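Local structure of intestinal fatty acid binding protein (Rattus norvegicus, 1ICM) at residues 43-48 / 61-66. The protein binds long-chain fatty acids such as myristate inside its beta barrel, probably for their uptake and transport within cells of the intestine. Sequence-based numbering, arbitrary orientation.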
loop_
_atom_site.group_PDB
_atom_site.type_symbol
_atom_site.label_atom_id
_atom_site.label_comp_id
_atom_site.label_asym_id
_atom_site.label_seq_id
_atom_site.Cartn_x
_atom_site.Cartn_y
_atom_site.Cartn_z
ATOM N N GLU A 43 15.871 8.632 3.506
ATOM C CA GLU A 43 16.873 9.695 3.495
ATOM C C GLU A 43 16.260 10.749 4.390
ATOM O O GLU A 43 15.424 11.558 3.999
ATOM C CB GLU A 43 17.312 10.256 2.151
ATOM C CG GLU A 43 18.414 11.288 2.373
ATOM C CD GLU A 43 18.896 11.805 1.036
ATOM O OE1 GLU A 43 18.399 11.466 -0.030
ATOM O OE2 GLU A 43 19.891 12.667 1.154
ATOM N N GLY A 44 16.638 10.623 5.647
ATOM C CA GLY A 44 16.102 11.482 6.681
ATOM C C GLY A 44 14.646 11.101 6.955
ATOM O O GLY A 44 14.262 9.991 7.320
ATOM N N ASN A 45 13.846 12.138 6.757
ATOM C CA ASN A 45 12.406 12.155 6.931
ATOM C C ASN A 45 11.680 11.797 5.618
ATOM O O ASN A 45 10.446 11.721 5.577
ATOM C CB ASN A 45 12.039 13.620 7.348
ATOM C CG ASN A 45 10.989 13.722 8.446
ATOM O OD1 ASN A 45 10.216 14.715 8.514
ATOM N ND2 ASN A 45 10.977 12.695 9.307
ATOM N N LYS A 46 12.427 11.602 4.523
ATOM C CA LYS A 46 11.789 11.279 3.242
ATOM C C LYS A 46 11.996 9.838 2.833
ATOM O O LYS A 46 13.079 9.270 2.940
ATOM C CB LYS A 46 12.421 12.078 2.113
ATOM C CG LYS A 46 12.011 13.524 2.148
ATOM C CD LYS A 46 12.783 14.427 1.199
ATOM C CE LYS A 46 12.274 14.373 -0.218
ATOM N NZ LYS A 46 12.609 15.598 -0.954
ATOM N N PHE A 47 10.970 9.232 2.320
ATOM C CA PHE A 47 11.052 7.869 1.885
ATOM C C PHE A 47 10.841 7.761 0.373
ATOM O O PHE A 47 10.070 8.555 -0.201
ATOM C CB PHE A 47 9.937 7.023 2.502
ATOM C CG PHE A 47 10.158 6.617 3.940
ATOM C CD1 PHE A 47 10.104 7.579 4.951
ATOM C CD2 PHE A 47 10.435 5.296 4.299
ATOM C CE1 PHE A 47 10.312 7.194 6.275
ATOM C CE2 PHE A 47 10.662 4.905 5.621
ATOM C CZ PHE A 47 10.620 5.876 6.618
ATOM N N THR A 48 11.505 6.765 -0.233
ATOM C CA THR A 48 11.364 6.483 -1.639
ATOM C C THR A 48 10.967 5.036 -1.728
ATOM O O THR A 48 11.677 4.158 -1.240
ATOM C CB THR A 48 12.601 6.704 -2.505
ATOM O OG1 THR A 48 12.917 8.070 -2.453
ATOM C CG2 THR A 48 12.312 6.308 -3.963
ATOM N N VAL A 61 7.453 8.988 -3.774
ATOM C CA VAL A 61 8.274 9.703 -2.821
ATOM C C VAL A 61 7.410 10.474 -1.818
ATOM O O VAL A 61 6.486 11.202 -2.203
ATOM C CB VAL A 61 9.122 10.706 -3.601
ATOM C CG1 VAL A 61 9.954 11.585 -2.662
ATOM C CG2 VAL A 61 9.987 9.931 -4.596
ATOM N N PHE A 62 7.672 10.350 -0.542
ATOM C CA PHE A 62 6.942 11.099 0.450
ATOM C C PHE A 62 7.778 11.543 1.660
ATOM O O PHE A 62 8.768 10.915 2.011
ATOM C CB PHE A 62 5.709 10.335 0.941
ATOM C CG PHE A 62 5.945 9.004 1.547
ATOM C CD1 PHE A 62 6.194 8.922 2.917
ATOM C CD2 PHE A 62 5.894 7.832 0.800
ATOM C CE1 PHE A 62 6.361 7.679 3.516
ATOM C CE2 PHE A 62 6.054 6.581 1.383
ATOM C CZ PHE A 62 6.297 6.512 2.752
ATOM N N GLU A 63 7.387 12.653 2.297
ATOM C CA GLU A 63 8.036 13.151 3.485
ATOM C C GLU A 63 7.060 12.857 4.627
ATOM O O GLU A 63 5.852 13.125 4.484
ATOM C CB GLU A 63 8.282 14.669 3.373
ATOM C CG GLU A 63 8.973 15.139 4.659
ATOM C CD GLU A 63 9.407 16.584 4.635
ATOM O OE1 GLU A 63 9.427 17.163 3.458
ATOM O OE2 GLU A 63 9.722 17.152 5.666
ATOM N N LEU A 64 7.501 12.285 5.746
ATOM C CA LEU A 64 6.573 11.986 6.832
ATOM C C LEU A 64 5.751 13.208 7.262
ATOM O O LEU A 64 6.301 14.314 7.362
ATOM C CB LEU A 64 7.362 11.451 8.052
ATOM C CG LEU A 64 7.992 10.071 7.854
ATOM C CD1 LEU A 64 8.661 9.680 9.173
ATOM C CD2 LEU A 64 6.904 9.045 7.557
ATOM N N GLY A 65 4.441 13.056 7.500
ATOM C CA GLY A 65 3.658 14.221 7.933
ATOM C C GLY A 65 3.288 15.272 6.882
ATOM O O GLY A 65 2.625 16.262 7.183
ATOM N N VAL A 66 3.685 15.115 5.614
ATOM C CA VAL A 66 3.383 16.065 4.565
ATOM C C VAL A 66 2.452 15.368 3.577
ATOM O O VAL A 66 2.778 14.279 3.107
ATOM C CB VAL A 66 4.674 16.515 3.908
ATOM C CG1 VAL A 66 4.404 17.547 2.841
ATOM C CG2 VAL A 66 5.584 17.153 4.953
#
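Phe47 lays its CB over one face of the Phe62 ring, toward the rim, 3.7 Å from CZ and 20° off the ring normal, a CH-pi contact. The two rings run nearly parallel, their planes 8° apart, but slid until they barely overlap, centroids 5.5 Å apart. Phe62 holds CG between its backbone N and carbonyl carbon (chi1 59°), which swings the ring across toward Phe47. Farther out on the Phe47 ring, CE1 meets CG of Leu64 obliquely at 4.0 Å. The backbones pair as antiparallel strands of one beta hairpin: Phe47 and Phe62 form a hydrogen-bonded pair, N of Phe47 to O of Phe62 at 2.8 Å and N of Phe62 to O of Phe47 at 3.0 Å. A third bond, Leu64 N to Asn45 O, lies beside the type II' turn Glu43-Lys46 that leads into one strand and the type II turn Glu63-Val66 that follows the other. Lys46, Thr48, Val61 and Glu63 occupy the other face, where CG of Lys46 lies 4.1 Å from CB of Glu63. Phe62 also stacks on Trp82. The aromatic face is buried and meets the myristate through Phe62, consistent with the barrel interior; the other, mixed face suits the outer surface.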